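Local structure of DUF3856 domain-containing protein (Chlorobium tepidum, 2HR2) at residues A[13-18]-A[57-62]. The protein is of unknown function but adopts a TPR-like alpha-alpha superhelix, a kind of fold that in many relatives serves as a scaffold for binding other proteins. Sequence-based numbering, arbitrary orientation.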
ATOM      1  N   LEU A  13     -15.976   6.211   0.737  1.00 60.00           N
ATOM      2  CA  LEU A  13     -15.691   7.535   0.182  1.00 59.94           C
ATOM      3  C   LEU A  13     -14.393   8.123   0.736  1.00 59.85           C
ATOM      4  O   LEU A  13     -13.680   8.825   0.020  1.00 59.59           O
ATOM      5  CB  LEU A  13     -16.858   8.494   0.408  1.00 59.45           C
ATOM      6  CG  LEU A  13     -18.149   8.134  -0.332  1.00 59.39           C
ATOM      7  CD1 LEU A  13     -19.283   9.074   0.059  1.00 60.20           C
ATOM      8  CD2 LEU A  13     -17.944   8.153  -1.833  1.00 59.18           C
ATOM      9  N   ALA A  14     -14.091   7.842   2.001  1.00 59.81           N
ATOM     10  CA  ALA A  14     -12.850   8.308   2.602  1.00 59.84           C
ATOM     11  C   ALA A  14     -11.659   7.672   1.886  1.00 60.22           C
ATOM     12  O   ALA A  14     -10.680   8.359   1.589  1.00 59.96           O
ATOM     13  CB  ALA A  14     -12.816   7.985   4.088  1.00 59.56           C
ATOM     14  N   LEU A  15     -11.752   6.369   1.602  1.00 60.23           N
ATOM     15  CA  LEU A  15     -10.678   5.658   0.908  1.00 60.30           C
ATOM     16  C   LEU A  15     -10.559   6.112  -0.547  1.00 60.08           C
ATOM     17  O   LEU A  15      -9.444   6.250  -1.042  1.00 60.36           O
ATOM     18  CB  LEU A  15     -10.859   4.141   0.981  1.00 60.21           C
ATOM     19  CG  LEU A  15      -9.705   3.301   0.408  1.00 60.53           C
ATOM     20  CD1 LEU A  15      -8.409   3.548   1.164  1.00 60.71           C
ATOM     21  CD2 LEU A  15     -10.048   1.823   0.448  1.00 60.40           C
ATOM     22  N   SER A  16     -11.679   6.330  -1.237  1.00 59.89           N
ATOM     23  CA  SER A  16     -11.624   6.807  -2.618  0.50 60.12           C
ATOM     24  C   SER A  16     -10.950   8.173  -2.679  1.00 60.58           C
ATOM     25  O   SER A  16     -10.147   8.419  -3.567  1.00 61.25           O
ATOM     26  CB  SER A  16     -13.016   6.877  -3.247  0.50 60.31           C
ATOM     27  OG  SER A  16     -13.540   5.579  -3.465  0.50 60.03           O
ATOM     28  N   ASP A  17     -11.282   9.055  -1.732  1.00 60.63           N
ATOM     29  CA  ASP A  17     -10.661  10.380  -1.661  1.00 61.48           C
ATOM     30  C   ASP A  17      -9.150  10.237  -1.483  1.00 60.99           C
ATOM     31  O   ASP A  17      -8.373  10.909  -2.167  1.00 60.98           O
ATOM     32  CB  ASP A  17     -11.241  11.227  -0.512  1.00 62.52           C
ATOM     33  CG  ASP A  17     -12.664  11.729  -0.788  1.00 66.49           C
ATOM     34  OD1 ASP A  17     -13.153  11.529  -1.916  1.00 70.59           O
ATOM     35  OD2 ASP A  17     -13.289  12.328   0.124  1.00 69.23           O
ATOM     36  N   ALA A  18      -8.744   9.354  -0.576  1.00 60.70           N
ATOM     37  CA  ALA A  18      -7.326   9.102  -0.318  1.00 60.90           C
ATOM     38  C   ALA A  18      -6.606   8.630  -1.571  1.00 60.82           C
ATOM     39  O   ALA A  18      -5.509   9.088  -1.866  1.00 60.88           O
ATOM     40  CB  ALA A  18      -7.159   8.081   0.787  1.00 61.24           C
ATOM     41  N   ALA A  57      -6.546  -3.804   4.791  1.00 60.77           N
ATOM     42  CA  ALA A  57      -5.355  -4.024   3.973  1.00 60.75           C
ATOM     43  C   ALA A  57      -5.205  -2.942   2.908  1.00 60.95           C
ATOM     44  O   ALA A  57      -4.108  -2.439   2.674  1.00 61.47           O
ATOM     45  CB  ALA A  57      -5.410  -5.393   3.317  1.00 60.95           C
ATOM     46  N   PHE A  58      -6.315  -2.586   2.272  1.00 61.06           N
ATOM     47  CA  PHE A  58      -6.327  -1.566   1.232  1.00 61.33           C
ATOM     48  C   PHE A  58      -5.942  -0.216   1.836  1.00 60.98           C
ATOM     49  O   PHE A  58      -5.160   0.528   1.247  1.00 61.30           O
ATOM     50  CB  PHE A  58      -7.716  -1.487   0.595  1.00 62.67           C
ATOM     51  CG  PHE A  58      -8.056  -2.639  -0.331  1.00 64.95           C
ATOM     52  CD1 PHE A  58      -7.505  -3.914  -0.175  1.00 68.28           C
ATOM     53  CD2 PHE A  58      -9.015  -2.456  -1.320  1.00 69.81           C
ATOM     54  CE1 PHE A  58      -7.861  -4.954  -1.020  1.00 69.58           C
ATOM     55  CE2 PHE A  58      -9.377  -3.492  -2.167  1.00 71.34           C
ATOM     56  CZ  PHE A  58      -8.799  -4.744  -2.016  1.00 69.72           C
ATOM     57  N   CYS A  59      -6.484   0.087   3.014  1.00 60.80           N
ATOM     58  CA  CYS A  59      -6.173   1.332   3.712  1.00 61.31           C
ATOM     59  C   CYS A  59      -4.697   1.404   4.101  1.00 61.20           C
ATOM     60  O   CYS A  59      -4.061   2.452   3.935  1.00 61.36           O
ATOM     61  CB  CYS A  59      -7.039   1.487   4.968  1.00 61.36           C
ATOM     62  SG  CYS A  59      -8.803   1.677   4.656  1.00 63.59           S
ATOM     63  N   HIS A  60      -4.163   0.300   4.625  1.00 60.94           N
ATOM     64  CA  HIS A  60      -2.744   0.237   5.003  1.00 60.99           C
ATOM     65  C   HIS A  60      -1.795   0.366   3.803  1.00 60.80           C
ATOM     66  O   HIS A  60      -0.711   0.942   3.929  1.00 60.48           O
ATOM     67  CB  HIS A  60      -2.421  -1.047   5.772  1.00 61.26           C
ATOM     68  CG  HIS A  60      -2.840  -1.022   7.208  1.00 61.28           C
ATOM     69  ND1 HIS A  60      -3.849  -1.817   7.706  1.00 62.06           N
ATOM     70  CD2 HIS A  60      -2.380  -0.298   8.256  1.00 62.04           C
ATOM     71  CE1 HIS A  60      -3.987  -1.590   9.000  1.00 62.19           C
ATOM     72  NE2 HIS A  60      -3.109  -0.671   9.358  1.00 62.54           N
ATOM     73  N   ALA A  61      -2.185  -0.185   2.656  1.00 60.51           N
ATOM     74  CA  ALA A  61      -1.379  -0.072   1.447  1.00 60.83           C
ATOM     75  C   ALA A  61      -1.306   1.391   1.038  1.00 60.76           C
ATOM     76  O   ALA A  61      -0.223   1.923   0.781  1.00 61.13           O
ATOM     77  CB  ALA A  61      -1.986  -0.893   0.324  1.00 61.49           C
ATOM     78  N   GLY A  62      -2.470   2.034   0.983  1.00 60.09           N
ATOM     79  CA  GLY A  62      -2.559   3.448   0.644  1.00 60.05           C
ATOM     80  C   GLY A  62      -1.796   4.307   1.638  1.00 60.65           C
ATOM     81  O   GLY A  62      -1.084   5.232   1.246  1.00 61.21           O
TER
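L15 reaches across from helix 4-24 to F58 and C59 on helix 52-69, an apolar contact between two helices of the TPR-like alpha-alpha superhelix. The closest backbone approach is 6.8 Å, between the CA atoms of L15 and C59, and no hydrogen bond joins the two segments. The pairing is lopsided: L15 is the one residue of segment 13-18 that takes part, with 68 Å² of the 121 Å² total, while C59 and F58 give up smaller areas. L15 points its CB at helix 52-69, and with CG anti to the backbone N (chi1 -174°) the side chain carries CG out toward that helix, where the branch divides its two methyls between the two partners. CD2 meets the benzylic carbon of F58 rather than the ring, at 4.1 Å between L15 CD2 and F58 CB, and the two side chains cross at about a right angle. The end of the F58 side chain leads away from segment 13-18, and F58 also touches E97 and L100 of helix 97-114. C59 also touches M38, and A14 touches R36 and A37, so helix 27-41 packs against both helices beside this buried contact. The other methyl, L15 CD1, sits against C59, 4.0 Å from SG and 4.1 Å from CA of that residue.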